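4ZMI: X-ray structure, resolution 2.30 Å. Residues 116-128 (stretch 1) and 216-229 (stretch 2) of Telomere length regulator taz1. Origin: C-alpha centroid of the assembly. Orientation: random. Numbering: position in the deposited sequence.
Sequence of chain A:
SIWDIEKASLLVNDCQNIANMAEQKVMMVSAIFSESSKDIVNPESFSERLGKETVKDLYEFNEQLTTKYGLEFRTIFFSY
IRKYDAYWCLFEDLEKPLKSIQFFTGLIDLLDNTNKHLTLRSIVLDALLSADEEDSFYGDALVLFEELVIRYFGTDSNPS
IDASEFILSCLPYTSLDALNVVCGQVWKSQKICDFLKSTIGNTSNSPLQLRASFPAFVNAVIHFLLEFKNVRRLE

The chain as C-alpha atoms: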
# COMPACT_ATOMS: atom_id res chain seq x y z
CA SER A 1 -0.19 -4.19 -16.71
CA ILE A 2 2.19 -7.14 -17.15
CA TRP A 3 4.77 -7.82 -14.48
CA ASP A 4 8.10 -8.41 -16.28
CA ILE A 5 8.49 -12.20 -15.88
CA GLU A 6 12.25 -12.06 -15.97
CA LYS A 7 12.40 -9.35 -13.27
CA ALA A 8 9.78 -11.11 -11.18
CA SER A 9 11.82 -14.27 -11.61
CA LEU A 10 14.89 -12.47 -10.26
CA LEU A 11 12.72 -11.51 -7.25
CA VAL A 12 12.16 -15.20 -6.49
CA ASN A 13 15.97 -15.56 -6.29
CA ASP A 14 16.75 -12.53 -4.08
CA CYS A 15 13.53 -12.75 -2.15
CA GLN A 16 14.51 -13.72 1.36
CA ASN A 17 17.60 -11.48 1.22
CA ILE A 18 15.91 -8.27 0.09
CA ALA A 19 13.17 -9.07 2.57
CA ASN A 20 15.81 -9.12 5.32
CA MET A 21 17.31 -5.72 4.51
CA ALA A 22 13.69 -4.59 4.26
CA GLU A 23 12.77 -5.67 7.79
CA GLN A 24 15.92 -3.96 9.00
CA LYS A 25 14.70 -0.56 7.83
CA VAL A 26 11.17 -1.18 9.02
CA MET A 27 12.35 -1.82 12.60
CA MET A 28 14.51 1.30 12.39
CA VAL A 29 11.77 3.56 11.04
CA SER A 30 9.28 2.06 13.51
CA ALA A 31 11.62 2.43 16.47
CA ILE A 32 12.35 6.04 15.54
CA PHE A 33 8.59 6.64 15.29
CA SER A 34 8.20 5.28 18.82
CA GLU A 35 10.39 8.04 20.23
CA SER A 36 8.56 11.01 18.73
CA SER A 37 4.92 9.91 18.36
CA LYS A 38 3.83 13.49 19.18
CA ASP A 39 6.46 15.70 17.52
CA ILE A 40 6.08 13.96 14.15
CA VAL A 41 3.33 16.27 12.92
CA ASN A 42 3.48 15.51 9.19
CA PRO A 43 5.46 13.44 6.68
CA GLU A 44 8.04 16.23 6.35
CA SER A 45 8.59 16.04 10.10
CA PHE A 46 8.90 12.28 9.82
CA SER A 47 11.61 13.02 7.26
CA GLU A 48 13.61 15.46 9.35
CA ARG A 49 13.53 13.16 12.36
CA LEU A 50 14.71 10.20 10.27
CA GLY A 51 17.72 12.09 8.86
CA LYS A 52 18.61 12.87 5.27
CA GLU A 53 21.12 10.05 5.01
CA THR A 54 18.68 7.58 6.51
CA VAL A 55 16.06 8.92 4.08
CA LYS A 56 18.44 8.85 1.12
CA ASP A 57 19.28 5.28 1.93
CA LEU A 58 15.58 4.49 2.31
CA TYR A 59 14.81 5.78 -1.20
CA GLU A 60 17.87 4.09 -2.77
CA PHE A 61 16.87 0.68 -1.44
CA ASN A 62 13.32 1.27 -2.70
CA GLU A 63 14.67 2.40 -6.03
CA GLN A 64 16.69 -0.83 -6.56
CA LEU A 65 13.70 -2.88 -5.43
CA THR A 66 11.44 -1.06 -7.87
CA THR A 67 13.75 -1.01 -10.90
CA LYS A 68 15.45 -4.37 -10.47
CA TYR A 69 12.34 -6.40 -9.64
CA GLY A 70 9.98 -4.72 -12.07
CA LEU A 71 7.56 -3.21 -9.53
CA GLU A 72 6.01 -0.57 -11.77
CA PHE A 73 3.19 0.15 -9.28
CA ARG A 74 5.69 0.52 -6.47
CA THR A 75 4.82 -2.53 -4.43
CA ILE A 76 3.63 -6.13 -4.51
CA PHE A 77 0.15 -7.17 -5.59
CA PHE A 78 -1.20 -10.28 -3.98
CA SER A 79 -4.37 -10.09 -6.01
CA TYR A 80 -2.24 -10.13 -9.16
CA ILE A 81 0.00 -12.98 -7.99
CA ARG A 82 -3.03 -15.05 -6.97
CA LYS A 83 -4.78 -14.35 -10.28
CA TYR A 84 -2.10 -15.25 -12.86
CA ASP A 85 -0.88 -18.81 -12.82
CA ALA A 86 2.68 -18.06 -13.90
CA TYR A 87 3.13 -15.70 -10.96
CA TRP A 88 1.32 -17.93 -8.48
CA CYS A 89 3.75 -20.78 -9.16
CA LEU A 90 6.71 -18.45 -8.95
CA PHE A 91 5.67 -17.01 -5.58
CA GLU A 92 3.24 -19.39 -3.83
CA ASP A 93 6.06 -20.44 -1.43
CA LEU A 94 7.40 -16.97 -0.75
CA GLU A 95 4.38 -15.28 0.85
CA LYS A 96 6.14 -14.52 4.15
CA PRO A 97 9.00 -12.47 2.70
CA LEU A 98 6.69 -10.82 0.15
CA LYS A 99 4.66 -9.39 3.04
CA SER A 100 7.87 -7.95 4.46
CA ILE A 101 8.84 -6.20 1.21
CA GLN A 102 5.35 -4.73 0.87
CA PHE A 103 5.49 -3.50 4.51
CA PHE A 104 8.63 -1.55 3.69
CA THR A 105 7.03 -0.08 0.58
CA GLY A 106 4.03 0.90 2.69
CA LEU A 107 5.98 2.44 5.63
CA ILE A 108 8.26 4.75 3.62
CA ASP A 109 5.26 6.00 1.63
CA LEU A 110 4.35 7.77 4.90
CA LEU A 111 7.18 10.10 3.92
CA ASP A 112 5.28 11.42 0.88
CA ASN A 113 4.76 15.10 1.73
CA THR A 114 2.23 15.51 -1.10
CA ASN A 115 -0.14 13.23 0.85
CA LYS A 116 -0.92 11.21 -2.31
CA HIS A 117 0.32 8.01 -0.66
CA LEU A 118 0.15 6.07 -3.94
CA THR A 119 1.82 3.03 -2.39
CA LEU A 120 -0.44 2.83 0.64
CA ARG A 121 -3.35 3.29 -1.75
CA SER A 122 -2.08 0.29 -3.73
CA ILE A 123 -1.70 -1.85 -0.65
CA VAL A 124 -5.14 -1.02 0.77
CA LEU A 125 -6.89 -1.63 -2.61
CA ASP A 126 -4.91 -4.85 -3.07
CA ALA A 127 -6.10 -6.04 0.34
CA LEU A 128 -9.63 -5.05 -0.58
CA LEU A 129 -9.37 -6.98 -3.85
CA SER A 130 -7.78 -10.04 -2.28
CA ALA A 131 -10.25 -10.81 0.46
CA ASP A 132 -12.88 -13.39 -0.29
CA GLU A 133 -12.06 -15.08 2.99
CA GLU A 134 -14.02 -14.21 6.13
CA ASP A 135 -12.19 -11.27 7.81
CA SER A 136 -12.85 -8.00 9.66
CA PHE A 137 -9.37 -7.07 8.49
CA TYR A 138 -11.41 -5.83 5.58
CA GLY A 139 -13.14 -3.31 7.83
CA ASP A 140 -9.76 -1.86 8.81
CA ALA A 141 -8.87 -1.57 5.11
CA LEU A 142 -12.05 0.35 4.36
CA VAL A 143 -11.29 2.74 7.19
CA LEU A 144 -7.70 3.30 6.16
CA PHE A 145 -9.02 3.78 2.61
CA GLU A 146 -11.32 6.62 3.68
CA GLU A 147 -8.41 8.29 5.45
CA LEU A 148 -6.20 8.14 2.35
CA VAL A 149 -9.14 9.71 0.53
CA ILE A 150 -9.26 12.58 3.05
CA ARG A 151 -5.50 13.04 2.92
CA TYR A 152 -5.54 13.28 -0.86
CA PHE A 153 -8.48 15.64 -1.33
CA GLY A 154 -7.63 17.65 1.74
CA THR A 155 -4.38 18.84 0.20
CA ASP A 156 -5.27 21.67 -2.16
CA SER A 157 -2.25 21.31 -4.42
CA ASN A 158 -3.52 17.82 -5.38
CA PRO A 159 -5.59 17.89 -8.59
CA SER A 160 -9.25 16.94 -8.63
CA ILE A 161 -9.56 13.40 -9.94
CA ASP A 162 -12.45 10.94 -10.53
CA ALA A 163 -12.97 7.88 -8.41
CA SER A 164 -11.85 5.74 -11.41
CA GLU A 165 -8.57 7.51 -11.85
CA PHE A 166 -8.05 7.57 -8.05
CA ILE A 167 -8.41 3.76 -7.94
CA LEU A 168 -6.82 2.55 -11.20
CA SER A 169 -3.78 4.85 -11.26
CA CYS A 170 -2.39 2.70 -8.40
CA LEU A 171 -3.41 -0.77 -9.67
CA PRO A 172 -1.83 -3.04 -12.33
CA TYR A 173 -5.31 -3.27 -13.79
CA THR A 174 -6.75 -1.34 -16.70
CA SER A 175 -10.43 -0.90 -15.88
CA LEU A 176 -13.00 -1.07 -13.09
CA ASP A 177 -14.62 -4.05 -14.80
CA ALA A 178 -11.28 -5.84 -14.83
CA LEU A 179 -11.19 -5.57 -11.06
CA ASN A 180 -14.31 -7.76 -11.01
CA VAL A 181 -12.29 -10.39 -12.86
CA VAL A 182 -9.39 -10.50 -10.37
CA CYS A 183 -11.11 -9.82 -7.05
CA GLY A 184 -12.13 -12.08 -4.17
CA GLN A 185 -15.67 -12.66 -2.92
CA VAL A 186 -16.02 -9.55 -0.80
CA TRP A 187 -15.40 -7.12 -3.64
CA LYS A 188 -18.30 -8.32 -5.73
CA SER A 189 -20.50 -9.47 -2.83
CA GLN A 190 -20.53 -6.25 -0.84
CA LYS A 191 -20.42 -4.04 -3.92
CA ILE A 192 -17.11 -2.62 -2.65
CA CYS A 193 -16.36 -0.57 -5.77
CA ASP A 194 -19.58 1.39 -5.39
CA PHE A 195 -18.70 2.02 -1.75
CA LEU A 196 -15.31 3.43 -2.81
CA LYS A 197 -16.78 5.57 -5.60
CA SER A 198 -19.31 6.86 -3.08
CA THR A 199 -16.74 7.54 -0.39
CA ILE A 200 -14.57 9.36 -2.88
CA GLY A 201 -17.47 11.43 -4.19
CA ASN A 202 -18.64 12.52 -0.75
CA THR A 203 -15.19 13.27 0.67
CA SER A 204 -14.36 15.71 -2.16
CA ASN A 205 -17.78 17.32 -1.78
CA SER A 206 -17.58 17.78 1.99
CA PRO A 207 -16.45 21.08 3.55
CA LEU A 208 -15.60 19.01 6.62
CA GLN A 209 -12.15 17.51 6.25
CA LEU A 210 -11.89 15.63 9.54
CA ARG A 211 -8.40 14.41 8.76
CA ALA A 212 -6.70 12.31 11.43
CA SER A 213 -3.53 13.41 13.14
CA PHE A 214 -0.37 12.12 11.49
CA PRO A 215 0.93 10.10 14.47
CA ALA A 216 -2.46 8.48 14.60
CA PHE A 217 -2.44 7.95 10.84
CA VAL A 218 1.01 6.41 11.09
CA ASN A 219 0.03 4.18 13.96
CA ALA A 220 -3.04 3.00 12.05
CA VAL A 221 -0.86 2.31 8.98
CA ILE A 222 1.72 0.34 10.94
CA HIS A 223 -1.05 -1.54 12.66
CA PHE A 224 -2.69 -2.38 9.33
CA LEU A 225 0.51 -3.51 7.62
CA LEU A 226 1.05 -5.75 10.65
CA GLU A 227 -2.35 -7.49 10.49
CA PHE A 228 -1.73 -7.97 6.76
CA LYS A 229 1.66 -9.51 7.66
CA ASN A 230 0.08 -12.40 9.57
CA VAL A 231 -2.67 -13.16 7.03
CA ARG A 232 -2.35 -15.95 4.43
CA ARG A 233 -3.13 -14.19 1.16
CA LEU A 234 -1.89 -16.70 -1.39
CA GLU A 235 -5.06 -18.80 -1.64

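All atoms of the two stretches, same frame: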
# COMPACT_ATOMS: atom_id res chain seq x y z
N LYS A 116 -0.30 12.10 -1.33
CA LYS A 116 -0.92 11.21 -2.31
C LYS A 116 -0.91 9.75 -1.86
O LYS A 116 -1.82 8.98 -2.17
CB LYS A 116 -0.25 11.34 -3.68
CG LYS A 116 -0.62 12.61 -4.43
CD LYS A 116 0.16 12.67 -5.75
CE LYS A 116 -0.20 13.90 -6.56
NZ LYS A 116 0.62 14.01 -7.80
N HIS A 117 0.13 9.37 -1.13
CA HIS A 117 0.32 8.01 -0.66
C HIS A 117 -0.09 6.94 -1.68
O HIS A 117 -0.91 6.07 -1.39
CB HIS A 117 -0.40 7.82 0.67
CG HIS A 117 -0.08 8.88 1.68
ND1 HIS A 117 1.18 9.06 2.20
CD2 HIS A 117 -0.86 9.83 2.24
CE1 HIS A 117 1.16 10.07 3.06
NE2 HIS A 117 -0.06 10.56 3.10
N LEU A 118 0.46 7.03 -2.88
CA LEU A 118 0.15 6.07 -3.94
C LEU A 118 0.40 4.65 -3.50
O LEU A 118 -0.37 3.77 -3.84
CB LEU A 118 0.95 6.36 -5.21
CG LEU A 118 0.75 7.76 -5.78
CD1 LEU A 118 1.67 7.94 -6.98
CD2 LEU A 118 -0.70 7.93 -6.16
N THR A 119 1.46 4.42 -2.73
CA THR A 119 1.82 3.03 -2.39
C THR A 119 0.89 2.45 -1.34
O THR A 119 0.51 1.29 -1.40
CB THR A 119 3.25 2.90 -1.87
OG1 THR A 119 4.13 3.59 -2.75
CG2 THR A 119 3.66 1.45 -1.79
N LEU A 120 0.53 3.27 -0.36
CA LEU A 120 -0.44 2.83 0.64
C LEU A 120 -1.78 2.60 -0.06
O LEU A 120 -2.49 1.62 0.21
CB LEU A 120 -0.56 3.87 1.74
CG LEU A 120 0.69 3.88 2.61
CD1 LEU A 120 0.67 5.01 3.65
CD2 LEU A 120 0.80 2.54 3.29
N ARG A 121 -2.13 3.49 -0.99
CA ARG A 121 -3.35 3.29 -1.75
C ARG A 121 -3.34 1.92 -2.43
O ARG A 121 -4.34 1.17 -2.37
CB ARG A 121 -3.56 4.39 -2.78
CG ARG A 121 -5.00 4.54 -3.17
CD ARG A 121 -5.16 5.49 -4.33
NE ARG A 121 -4.49 6.74 -4.04
CZ ARG A 121 -4.35 7.72 -4.91
NH1 ARG A 121 -4.86 7.57 -6.12
NH2 ARG A 121 -3.72 8.82 -4.57
N SER A 122 -2.21 1.58 -3.05
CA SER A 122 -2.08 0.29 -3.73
C SER A 122 -2.29 -0.83 -2.75
O SER A 122 -3.02 -1.76 -3.04
CB SER A 122 -0.68 0.16 -4.35
OG SER A 122 -0.55 1.09 -5.39
N ILE A 123 -1.63 -0.75 -1.60
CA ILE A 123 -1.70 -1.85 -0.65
C ILE A 123 -3.10 -2.04 -0.11
O ILE A 123 -3.60 -3.16 -0.07
CB ILE A 123 -0.68 -1.69 0.49
CG1 ILE A 123 0.72 -1.64 -0.09
CG2 ILE A 123 -0.78 -2.84 1.49
CD1 ILE A 123 1.74 -1.08 0.86
N VAL A 124 -3.75 -0.95 0.31
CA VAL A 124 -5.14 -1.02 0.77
C VAL A 124 -6.10 -1.61 -0.29
O VAL A 124 -6.90 -2.48 0.01
CB VAL A 124 -5.66 0.36 1.24
CG1 VAL A 124 -7.14 0.28 1.66
CG2 VAL A 124 -4.82 0.89 2.38
N LEU A 125 -6.03 -1.13 -1.54
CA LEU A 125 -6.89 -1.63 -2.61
C LEU A 125 -6.58 -3.10 -2.87
O LEU A 125 -7.49 -3.89 -3.12
CB LEU A 125 -6.74 -0.83 -3.90
CG LEU A 125 -7.40 0.56 -3.91
CD1 LEU A 125 -6.81 1.39 -5.02
CD2 LEU A 125 -8.92 0.50 -4.08
N ASP A 126 -5.30 -3.46 -2.82
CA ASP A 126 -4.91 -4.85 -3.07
C ASP A 126 -5.54 -5.74 -2.02
O ASP A 126 -6.13 -6.76 -2.33
CB ASP A 126 -3.40 -5.01 -3.07
CG ASP A 126 -2.97 -6.42 -3.41
OD1 ASP A 126 -3.43 -6.96 -4.44
OD2 ASP A 126 -2.16 -7.00 -2.64
N ALA A 127 -5.43 -5.33 -0.76
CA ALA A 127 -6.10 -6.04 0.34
C ALA A 127 -7.58 -6.14 0.08
O ALA A 127 -8.17 -7.21 0.22
CB ALA A 127 -5.84 -5.34 1.68
N LEU A 128 -8.19 -5.04 -0.31
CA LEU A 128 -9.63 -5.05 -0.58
C LEU A 128 -10.00 -5.98 -1.72
O LEU A 128 -11.11 -6.52 -1.75
CB LEU A 128 -10.13 -3.65 -0.88
CG LEU A 128 -10.19 -2.65 0.29
CD1 LEU A 128 -10.76 -1.32 -0.19
CD2 LEU A 128 -11.04 -3.21 1.43
N ALA A 216 -1.38 9.43 14.51
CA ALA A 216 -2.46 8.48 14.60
C ALA A 216 -2.61 7.77 13.26
O ALA A 216 -2.89 6.57 13.20
CB ALA A 216 -3.76 9.17 14.99
N PHE A 217 -2.44 8.52 12.18
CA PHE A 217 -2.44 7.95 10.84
C PHE A 217 -1.35 6.89 10.78
O PHE A 217 -1.61 5.73 10.45
CB PHE A 217 -2.21 9.04 9.80
CG PHE A 217 -2.09 8.53 8.39
CD1 PHE A 217 -3.03 7.66 7.88
CD2 PHE A 217 -1.05 8.93 7.57
CE1 PHE A 217 -2.92 7.19 6.58
CE2 PHE A 217 -0.95 8.47 6.27
CZ PHE A 217 -1.89 7.60 5.78
N VAL A 218 -0.14 7.30 11.14
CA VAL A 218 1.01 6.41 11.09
C VAL A 218 0.77 5.16 11.90
O VAL A 218 0.94 4.05 11.41
CB VAL A 218 2.28 7.10 11.59
CG1 VAL A 218 3.42 6.10 11.71
CG2 VAL A 218 2.66 8.23 10.65
N ASN A 219 0.32 5.34 13.13
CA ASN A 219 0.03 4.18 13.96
C ASN A 219 -1.04 3.27 13.36
O ASN A 219 -0.95 2.06 13.46
CB ASN A 219 -0.26 4.57 15.41
CG ASN A 219 1.01 4.74 16.24
OD1 ASN A 219 1.97 3.96 16.10
ND2 ASN A 219 1.03 5.75 17.10
N ALA A 220 -2.04 3.84 12.70
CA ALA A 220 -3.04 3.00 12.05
C ALA A 220 -2.41 2.27 10.84
O ALA A 220 -2.73 1.11 10.57
CB ALA A 220 -4.28 3.81 11.65
N VAL A 221 -1.50 2.93 10.14
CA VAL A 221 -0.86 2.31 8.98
C VAL A 221 -0.02 1.13 9.43
O VAL A 221 -0.21 0.01 8.95
CB VAL A 221 0.01 3.32 8.19
CG1 VAL A 221 0.87 2.61 7.16
CG2 VAL A 221 -0.86 4.34 7.51
N ILE A 222 0.88 1.38 10.38
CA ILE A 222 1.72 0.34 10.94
C ILE A 222 0.89 -0.82 11.43
O ILE A 222 1.17 -1.97 11.13
CB ILE A 222 2.57 0.87 12.10
CG1 ILE A 222 3.67 1.79 11.56
CG2 ILE A 222 3.16 -0.28 12.90
CD1 ILE A 222 4.33 2.64 12.61
N HIS A 223 -0.16 -0.50 12.17
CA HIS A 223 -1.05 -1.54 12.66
C HIS A 223 -1.56 -2.38 11.49
O HIS A 223 -1.48 -3.61 11.52
CB HIS A 223 -2.24 -0.95 13.41
CG HIS A 223 -2.98 -1.94 14.26
ND1 HIS A 223 -3.81 -2.90 13.73
CD2 HIS A 223 -3.01 -2.11 15.61
CE1 HIS A 223 -4.32 -3.63 14.71
NE2 HIS A 223 -3.85 -3.17 15.86
N PHE A 224 -2.07 -1.70 10.46
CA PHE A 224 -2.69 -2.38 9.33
C PHE A 224 -1.73 -3.25 8.54
O PHE A 224 -2.07 -4.36 8.15
CB PHE A 224 -3.36 -1.38 8.39
CG PHE A 224 -3.91 -2.01 7.14
CD1 PHE A 224 -5.11 -2.67 7.16
CD2 PHE A 224 -3.22 -1.92 5.95
CE1 PHE A 224 -5.62 -3.24 6.02
CE2 PHE A 224 -3.72 -2.49 4.81
CZ PHE A 224 -4.92 -3.15 4.84
N LEU A 225 -0.52 -2.75 8.31
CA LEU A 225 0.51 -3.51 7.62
C LEU A 225 0.95 -4.71 8.46
O LEU A 225 1.52 -5.66 7.95
CB LEU A 225 1.73 -2.64 7.30
CG LEU A 225 1.56 -1.35 6.47
CD1 LEU A 225 2.91 -0.71 6.16
CD2 LEU A 225 0.80 -1.61 5.19
N LEU A 226 0.70 -4.65 9.77
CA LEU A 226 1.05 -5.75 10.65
C LEU A 226 0.02 -6.87 10.60
O LEU A 226 0.39 -8.03 10.50
CB LEU A 226 1.24 -5.26 12.09
CG LEU A 226 2.57 -4.58 12.42
CD1 LEU A 226 2.53 -3.96 13.80
CD2 LEU A 226 3.71 -5.57 12.32
N GLU A 227 -1.27 -6.52 10.68
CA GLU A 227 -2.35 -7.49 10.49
C GLU A 227 -2.18 -8.22 9.17
O GLU A 227 -2.27 -9.44 9.11
CB GLU A 227 -3.72 -6.81 10.43
CG GLU A 227 -4.05 -5.87 11.56
CD GLU A 227 -5.42 -5.24 11.36
OE1 GLU A 227 -6.34 -5.95 10.90
OE2 GLU A 227 -5.55 -4.03 11.64
N PHE A 228 -1.96 -7.44 8.10
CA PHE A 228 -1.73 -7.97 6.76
C PHE A 228 -0.60 -9.01 6.85
O PHE A 228 -0.72 -10.10 6.30
CB PHE A 228 -1.35 -6.82 5.81
CG PHE A 228 -1.59 -7.09 4.33
CD1 PHE A 228 -1.79 -6.03 3.46
CD2 PHE A 228 -1.59 -8.38 3.81
CE1 PHE A 228 -2.00 -6.25 2.10
CE2 PHE A 228 -1.80 -8.60 2.44
CZ PHE A 228 -1.99 -7.53 1.59
N LYS A 229 0.45 -8.68 7.60
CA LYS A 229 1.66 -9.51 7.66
C LYS A 229 1.47 -10.88 8.33
O LYS A 229 2.31 -11.77 8.16
CB LYS A 229 2.82 -8.75 8.32
CG LYS A 229 4.22 -9.23 7.89
CD LYS A 229 5.35 -8.33 8.40
CE LYS A 229 5.68 -8.59 9.87
NZ LYS A 229 6.91 -7.86 10.29

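The two stretches contribute helical segments, the first from L118 on and continuing later in the chain, the second already under way at A216, and the two run in broadly the same direction: their N-to-C axes diverge by 41° and approach to 11.8 Å at closest. The side chains fill the space between the axes. In register, L120 lies nearest V221 (CA to CA 8.4 Å) and A127 nearest F228 (CA to CA 8.0 Å). No hydrogen bond crosses the interface. Within each helix the backbone is bonded i to i+4, as in V124 N to L120 O at 2.9 Å; across the 410 Å² interface, most close contacts are between apolar side chains.

L120 has the largest covered area, 58 Å². Its CA-to-CB bond points toward the second helix, and its m,t rotamer places CD2 3.9 Å from V221 CG1 and CD1 4.2 Å from F217 CZ. The F217 ring also meets H117, at the N-cap position: F217 CE2 lies over one face of the imidazole, 3.9 Å from H117 NE2. With planes at 53° and centroids 5.4 Å apart, this aromatic pair is oblique.

F228, covering 55 Å², anchors the other end. Its CE1 sits 3.7 Å from I123 CG2 and 4.0 Å from A127 CB; the short alanine side chain accompanies the close backbone approach here. D126 OD2 lies near the plane of the F228 ring, at its edge, 4.3 Å from F228 CZ; this carboxylate oxygen is hydrogen-bonded elsewhere in the structure.

I123, with 51 Å² covered, touches three partners, its CG2 being the closest atom to each: besides F228, CG2 reaches L225 CD2 at 4.2 Å and F224 CE2 at 4.4 Å. A127 CB approaches F224 CZ at 4.0 Å, and both A127 CB and I123 CG2 lie at the edge of the F224 ring, near its plane.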